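Local coordinates for capsular polysaccharide export system protein KpsC (Thermosulfurimonas dismutans, PDB 6MGD) that probably transfers Kdo in beta(2,7) linkage during synthesis of the glycolipid that holds capsular polysaccharide in the outer membrane of Gram-negative bacteria, at residues 2-7 with 19-24; 45-50 with 67-72. All blocks are in the same frame, centred on the assembly; numbering follows the deposited sequence.

Interaction 1 of 2, residues 2-7 with 19-24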
loop_
_atom_site.group_PDB
_atom_site.type_symbol
_atom_site.label_atom_id
_atom_site.label_comp_id
_atom_site.label_asym_id
_atom_site.label_seq_id
_atom_site.Cartn_x
_atom_site.Cartn_y
_atom_site.Cartn_z
ATOM N N GLU A 2 -24.423 -12.552 -13.527
ATOM C CA GLU A 2 -23.282 -13.453 -13.627
ATOM C C GLU A 2 -22.030 -12.696 -14.051
ATOM O O GLU A 2 -21.323 -13.105 -14.971
ATOM C CB GLU A 2 -23.583 -14.593 -14.600
ATOM C CG GLU A 2 -24.290 -14.156 -15.870
ATOM C CD GLU A 2 -25.404 -15.107 -16.267
ATOM O OE1 GLU A 2 -26.030 -15.699 -15.362
ATOM O OE2 GLU A 2 -25.650 -15.266 -17.481
ATOM N N ASP A 3 -21.752 -11.592 -13.362
ATOM C CA ASP A 3 -20.656 -10.716 -13.754
ATOM C C ASP A 3 -19.338 -11.079 -13.075
ATOM O O ASP A 3 -18.320 -11.243 -13.753
ATOM C CB ASP A 3 -21.019 -9.259 -13.459
ATOM C CG ASP A 3 -21.152 -8.429 -14.720
ATOM O OD1 ASP A 3 -20.966 -8.990 -15.821
ATOM O OD2 ASP A 3 -21.440 -7.218 -14.614
ATOM N N PHE A 4 -19.331 -11.203 -11.748
ATOM C CA PHE A 4 -18.099 -11.435 -11.010
ATOM C C PHE A 4 -18.211 -12.671 -10.129
ATOM O O PHE A 4 -19.290 -13.018 -9.638
ATOM C CB PHE A 4 -17.729 -10.225 -10.145
ATOM C CG PHE A 4 -17.083 -9.112 -10.913
ATOM C CD1 PHE A 4 -17.854 -8.165 -11.565
ATOM C CD2 PHE A 4 -15.704 -9.013 -10.984
ATOM C CE1 PHE A 4 -17.260 -7.138 -12.274
ATOM C CE2 PHE A 4 -15.104 -7.990 -11.691
ATOM C CZ PHE A 4 -15.882 -7.051 -12.337
ATOM N N TYR A 5 -17.069 -13.325 -9.932
ATOM C CA TYR A 5 -16.945 -14.470 -9.046
ATOM C C TYR A 5 -15.763 -14.248 -8.114
ATOM O O TYR A 5 -14.782 -13.594 -8.478
ATOM C CB TYR A 5 -16.753 -15.776 -9.830
ATOM C CG TYR A 5 -17.954 -16.161 -10.659
ATOM C CD1 TYR A 5 -18.962 -16.950 -10.124
ATOM C CD2 TYR A 5 -18.083 -15.730 -11.972
ATOM C CE1 TYR A 5 -20.065 -17.304 -10.873
ATOM C CE2 TYR A 5 -19.184 -16.078 -12.732
ATOM C CZ TYR A 5 -20.172 -16.866 -12.176
ATOM O OH TYR A 5 -21.272 -17.217 -12.924
ATOM N N THR A 6 -15.869 -14.793 -6.907
ATOM C CA THR A 6 -14.812 -14.689 -5.912
ATOM C C THR A 6 -14.059 -16.009 -5.798
ATOM O O THR A 6 -14.614 -17.087 -6.029
ATOM C CB THR A 6 -15.375 -14.291 -4.544
ATOM O OG1 THR A 6 -16.374 -15.236 -4.142
ATOM C CG2 THR A 6 -15.989 -12.898 -4.606
ATOM N N TYR A 7 -12.783 -15.913 -5.430
ATOM C CA TYR A 7 -11.900 -17.071 -5.326
ATOM C C TYR A 7 -11.461 -17.226 -3.876
ATOM O O TYR A 7 -10.626 -16.456 -3.389
ATOM C CB TYR A 7 -10.696 -16.922 -6.255
ATOM C CG TYR A 7 -9.813 -18.147 -6.325
ATOM C CD1 TYR A 7 -8.598 -18.193 -5.656
ATOM C CD2 TYR A 7 -10.197 -19.259 -7.066
ATOM C CE1 TYR A 7 -7.790 -19.308 -5.720
ATOM C CE2 TYR A 7 -9.397 -20.382 -7.137
ATOM C CZ TYR A 7 -8.194 -20.401 -6.464
ATOM O OH TYR A 7 -7.390 -21.518 -6.531
ATOM N N ARG A 19 -20.248 -4.887 -1.406
ATOM C CA ARG A 19 -20.471 -3.446 -1.356
ATOM C C ARG A 19 -19.866 -2.758 -2.572
ATOM O O ARG A 19 -20.447 -1.810 -3.115
ATOM C CB ARG A 19 -19.883 -2.865 -0.069
ATOM C CG ARG A 19 -20.474 -3.441 1.204
ATOM C CD ARG A 19 -19.716 -2.968 2.433
ATOM N NE ARG A 19 -19.466 -1.529 2.405
ATOM C CZ ARG A 19 -20.356 -0.604 2.751
ATOM N NH1 ARG A 19 -20.034 0.679 2.689
ATOM N NH2 ARG A 19 -21.571 -0.960 3.150
ATOM N N PHE A 20 -18.699 -3.224 -3.017
ATOM C CA PHE A 20 -18.024 -2.648 -4.172
ATOM C C PHE A 20 -18.399 -3.344 -5.472
ATOM O O PHE A 20 -18.424 -2.699 -6.527
ATOM C CB PHE A 20 -16.507 -2.703 -3.973
ATOM C CG PHE A 20 -16.035 -1.982 -2.744
ATOM C CD1 PHE A 20 -16.073 -2.596 -1.504
ATOM C CD2 PHE A 20 -15.555 -0.686 -2.828
ATOM C CE1 PHE A 20 -15.646 -1.932 -0.369
ATOM C CE2 PHE A 20 -15.125 -0.014 -1.697
ATOM C CZ PHE A 20 -15.171 -0.639 -0.466
ATOM N N PHE A 21 -18.696 -4.642 -5.418
ATOM C CA PHE A 21 -19.147 -5.412 -6.575
ATOM C C PHE A 21 -20.514 -5.995 -6.244
ATOM O O PHE A 21 -20.611 -7.120 -5.728
ATOM C CB PHE A 21 -18.150 -6.511 -6.935
ATOM C CG PHE A 21 -16.774 -6.001 -7.249
ATOM C CD1 PHE A 21 -16.440 -5.621 -8.539
ATOM C CD2 PHE A 21 -15.813 -5.905 -6.257
ATOM C CE1 PHE A 21 -15.173 -5.153 -8.833
ATOM C CE2 PHE A 21 -14.544 -5.438 -6.544
ATOM C CZ PHE A 21 -14.223 -5.061 -7.834
ATOM N N PRO A 22 -21.600 -5.266 -6.516
ATOM C CA PRO A 22 -22.937 -5.786 -6.189
ATOM C C PRO A 22 -23.364 -6.966 -7.045
ATOM O O PRO A 22 -24.378 -7.600 -6.725
ATOM C CB PRO A 22 -23.850 -4.575 -6.424
ATOM C CG PRO A 22 -23.126 -3.763 -7.444
ATOM C CD PRO A 22 -21.660 -3.935 -7.145
ATOM N N THR A 23 -22.631 -7.283 -8.112
ATOM C CA THR A 23 -22.977 -8.378 -9.008
ATOM C C THR A 23 -22.191 -9.651 -8.708
ATOM O O THR A 23 -22.106 -10.533 -9.568
ATOM C CB THR A 23 -22.761 -7.961 -10.463
ATOM O OG1 THR A 23 -21.370 -7.699 -10.685
ATOM C CG2 THR A 23 -23.568 -6.709 -10.784
ATOM N N VAL A 24 -21.603 -9.758 -7.514
ATOM C CA VAL A 24 -20.943 -10.998 -7.124
ATOM C C VAL A 24 -21.974 -12.115 -7.088
ATOM O O VAL A 24 -23.062 -11.963 -6.517
ATOM C CB VAL A 24 -20.236 -10.829 -5.771
ATOM C CG1 VAL A 24 -19.827 -12.182 -5.207
ATOM C CG2 VAL A 24 -19.017 -9.938 -5.923
#
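Phe4 and Phe21 form the aromatic part of this contact. The two rings meet obliquely, neither stacked nor edge-to-face, with centroids 4.9 Å apart and planes at 46°. Phe21 CD1 lies over the centre of one Phe4 face, 3.9 Å above the plane, while Phe21 CE1 approaches Phe4 CE2 and CZ. Phe4 CG, beside the backbone N and anti to the carbonyl carbon (chi1 -79°), starts the ring off on the Phe21 side.

The aliphatic contacts are few. Thr6 CG2 meets Val24 CG1 at 4.0 Å, the two side chains crossing at about a right angle, and Phe4 CB stands 4.4 Å from Val24 CG2. The hydroxyl of Thr6 turns elsewhere, to a hydrogen bond with Asn27.

Around Thr23 a hydroxyl packs against carbon atoms, without a hydrogen bond. Thr23 OG1 reaches the rim of the Phe4 ring near its plane, 3.7 Å from CD1, and packs against Asp3 CB at 3.2 Å.

The backbones come closest at Phe4 and Val24, a parallel bridge pair with CA atoms 4.8 Å apart. No hydrogen bond joins the two segments; Phe4 and Thr6 bond instead to Lys25, Gly26 and Leu28 farther along the partner strand.

Residues 21-24 make the type I turn that leads from helix 11-20 into strand 24-28, completing a beta-alpha-beta crossover that begins with strand 4-7. Strand 44-49 flanks strand 4-7 across from strand 24-28, Tyr67 meets the Phe4 ring edge-to-face, and Leu89 and Ala91 of strand 88-92 pack on Phe21.

Interaction 2 of 2, residues 45-50 with 67-72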
loop_
_atom_site.group_PDB
_atom_site.type_symbol
_atom_site.label_atom_id
_atom_site.label_comp_id
_atom_site.label_asym_id
_atom_site.label_seq_id
_atom_site.Cartn_x
_atom_site.Cartn_y
_atom_site.Cartn_z
ATOM N N ARG A 45 -15.147 -13.486 -14.759
ATOM C CA ARG A 45 -14.426 -12.475 -13.994
ATOM C C ARG A 45 -14.210 -13.026 -12.590
ATOM O O ARG A 45 -15.172 -13.215 -11.838
ATOM C CB ARG A 45 -15.194 -11.156 -13.951
ATOM C CG ARG A 45 -15.269 -10.419 -15.275
ATOM C CD ARG A 45 -16.163 -9.196 -15.150
ATOM N NE ARG A 45 -15.907 -8.208 -16.194
ATOM C CZ ARG A 45 -16.586 -8.125 -17.334
ATOM N NH1 ARG A 45 -16.279 -7.189 -18.221
ATOM N NH2 ARG A 45 -17.573 -8.977 -17.587
ATOM N N LEU A 46 -12.955 -13.286 -12.242
ATOM C CA LEU A 46 -12.607 -13.861 -10.950
ATOM C C LEU A 46 -12.052 -12.777 -10.032
ATOM O O LEU A 46 -11.185 -11.997 -10.439
ATOM C CB LEU A 46 -11.587 -14.987 -11.113
ATOM C CG LEU A 46 -11.301 -15.821 -9.863
ATOM C CD1 LEU A 46 -12.558 -16.554 -9.417
ATOM C CD2 LEU A 46 -10.160 -16.798 -10.113
ATOM N N LEU A 47 -12.557 -12.732 -8.802
ATOM C CA LEU A 47 -12.041 -11.841 -7.771
ATOM C C LEU A 47 -11.123 -12.641 -6.856
ATOM O O LEU A 47 -11.568 -13.574 -6.180
ATOM C CB LEU A 47 -13.180 -11.203 -6.974
ATOM C CG LEU A 47 -14.084 -10.251 -7.758
ATOM C CD1 LEU A 47 -15.208 -9.707 -6.885
ATOM C CD2 LEU A 47 -13.265 -9.115 -8.349
ATOM N N VAL A 48 -9.843 -12.285 -6.849
ATOM C CA VAL A 48 -8.854 -12.944 -6.007
ATOM C C VAL A 48 -8.259 -11.902 -5.071
ATOM O O VAL A 48 -8.247 -10.703 -5.370
ATOM C CB VAL A 48 -7.756 -13.645 -6.842
ATOM C CG1 VAL A 48 -6.708 -12.649 -7.314
ATOM C CG2 VAL A 48 -7.113 -14.774 -6.053
ATOM N N TRP A 49 -7.775 -12.365 -3.922
ATOM C CA TRP A 49 -7.264 -11.482 -2.883
ATOM C C TRP A 49 -5.742 -11.503 -2.883
ATOM O O TRP A 49 -5.132 -12.552 -2.645
ATOM C CB TRP A 49 -7.794 -11.884 -1.508
ATOM C CG TRP A 49 -7.353 -10.940 -0.438
ATOM C CD1 TRP A 49 -6.277 -11.080 0.385
ATOM C CD2 TRP A 49 -7.964 -9.692 -0.093
ATOM N NE1 TRP A 49 -6.185 -10.003 1.233
ATOM C CE2 TRP A 49 -7.210 -9.135 0.959
ATOM C CE3 TRP A 49 -9.081 -8.995 -0.566
ATOM C CZ2 TRP A 49 -7.536 -7.915 1.546
ATOM C CZ3 TRP A 49 -9.401 -7.783 0.018
ATOM C CH2 TRP A 49 -8.631 -7.256 1.062
ATOM N N GLY A 50 -5.140 -10.346 -3.140
ATOM C CA GLY A 50 -3.699 -10.219 -3.015
ATOM C C GLY A 50 -2.965 -11.153 -3.955
ATOM O O GLY A 50 -3.289 -11.267 -5.142
ATOM N N TYR A 67 -9.094 -10.143 -11.210
ATOM C CA TYR A 67 -8.959 -8.906 -10.454
ATOM C C TYR A 67 -8.315 -9.241 -9.117
ATOM O O TYR A 67 -8.818 -10.097 -8.381
ATOM C CB TYR A 67 -10.314 -8.232 -10.242
ATOM C CG TYR A 67 -10.913 -7.631 -11.489
ATOM C CD1 TYR A 67 -11.590 -8.420 -12.411
ATOM C CD2 TYR A 67 -10.814 -6.270 -11.740
ATOM C CE1 TYR A 67 -12.144 -7.869 -13.552
ATOM C CE2 TYR A 67 -11.365 -5.709 -12.877
ATOM C CZ TYR A 67 -12.029 -6.513 -13.779
ATOM O OH TYR A 67 -12.578 -5.959 -14.911
ATOM N N ARG A 68 -7.204 -8.583 -8.810
ATOM C CA ARG A 68 -6.505 -8.780 -7.547
ATOM C C ARG A 68 -6.912 -7.674 -6.581
ATOM O O ARG A 68 -6.646 -6.494 -6.831
ATOM C CB ARG A 68 -4.992 -8.812 -7.767
ATOM C CG ARG A 68 -4.543 -10.049 -8.536
ATOM C CD ARG A 68 -3.067 -10.028 -8.893
ATOM N NE ARG A 68 -2.626 -11.325 -9.404
ATOM C CZ ARG A 68 -2.758 -11.722 -10.667
ATOM N NH1 ARG A 68 -2.329 -12.921 -11.030
ATOM N NH2 ARG A 68 -3.318 -10.925 -11.566
ATOM N N LEU A 69 -7.567 -8.057 -5.490
ATOM C CA LEU A 69 -8.124 -7.119 -4.528
ATOM C C LEU A 69 -7.180 -6.918 -3.349
ATOM O O LEU A 69 -6.335 -7.760 -3.041
ATOM C CB LEU A 69 -9.488 -7.602 -4.026
ATOM C CG LEU A 69 -10.560 -7.861 -5.087
ATOM C CD1 LEU A 69 -11.871 -8.271 -4.440
ATOM C CD2 LEU A 69 -10.758 -6.638 -5.963
ATOM N N GLU A 70 -7.350 -5.779 -2.682
ATOM C CA GLU A 70 -6.573 -5.421 -1.504
ATOM C C GLU A 70 -7.239 -4.215 -0.858
ATOM O O GLU A 70 -7.991 -3.482 -1.508
ATOM C CB GLU A 70 -5.111 -5.120 -1.863
ATOM C CG GLU A 70 -4.161 -5.011 -0.677
ATOM C CD GLU A 70 -4.323 -6.148 0.313
ATOM O OE1 GLU A 70 -5.049 -5.965 1.316
ATOM O OE2 GLU A 70 -3.731 -7.224 0.089
ATOM N N ASP A 71 -6.969 -4.029 0.433
ATOM C CA ASP A 71 -7.516 -2.884 1.148
ATOM C C ASP A 71 -7.007 -1.582 0.541
ATOM O O ASP A 71 -5.931 -1.527 -0.061
ATOM C CB ASP A 71 -7.148 -2.955 2.631
ATOM C CG ASP A 71 -7.828 -4.106 3.346
ATOM O OD1 ASP A 71 -8.984 -4.426 2.995
ATOM O OD2 ASP A 71 -7.207 -4.693 4.257
ATOM N N GLY A 72 -7.797 -0.526 0.703
ATOM C CA GLY A 72 -7.439 0.770 0.174
ATOM C C GLY A 72 -6.274 1.390 0.922
ATOM O O GLY A 72 -5.711 0.829 1.862
#
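Leu47 and Tyr67, Val48 and Arg68, and Trp49 and Leu69 are paired in parallel register, and the backbone here is tightly joined. Tyr67 N donates to Leu46 O, Val48 N to Tyr67 O and Leu69 N to Val48 O, the last at 2.7 Å; all three bonds are nearly straight. Gly50 N to Leu69 O closes the series with a more bent geometry, 149° at the hydrogen. Val48 O also receives a CA-H contact from Arg68.

On the face shared by Leu47, Tyr67 and Leu69, Leu47 CD2 presses against Tyr67 CB at 3.6 Å and Leu47 CB touches Leu69 CD1. Ile17 of helix 11-20 touches both leucines. On the reverse face Val48 CG1 and Arg68 CG lie side by side at 3.6 Å, and the extended Arg68 chain continues to a salt bridge with Glu54 of helix 52-56. Strand 44-49, this helix and strand 64-71 form a beta-alpha-beta unit within the N-terminal Rossmann-like half of what is probably a GT-B glycosyltransferase.

Trp49 builds a second close-packed part, with a carboxylate rim. Its CG, anti to the backbone N (chi1 -176°), leans toward strand 64-71, and the indole lies across the Leu69-Glu70 backbone. Leu69 O and Glu70 CA sit over one face, Glu70 CA making a CH-pi contact 4.0 Å from the six-membered-ring centroid; Lys13 adds a cation-pi contact. Glu70 OE1 approaches Trp49 CZ2 at 3.2 Å while accepting a bond from Asp71 N, and Asp71 OD1 meets the ring edge 3.4 Å from CH2. The loose side is at the other end, where partly exposed Arg45 merely brings NE within 4.2 Å of Tyr67 OH.

How the interactions relate
Interactions 1 and 2 follow one another along the chain, their centres about 11 Å apart, and both belong to the same six-stranded mixed sheet. Its first four strands run parallel in the order 24-28, 4-7, 44-49, 64-71, so interaction 1 lies at the outer pair and interaction 2 at the inner pair. Strands 4-7 and 44-49 join them directly: Tyr5 is probably hydrogen-bonded through its backbone to Arg45 and Leu47. Two beta-alpha-beta units, linked through helix 31-41, thus share one sheet, separate from the six-stranded parallel sheet of the other half, consistent with a two-domain GT-B architecture.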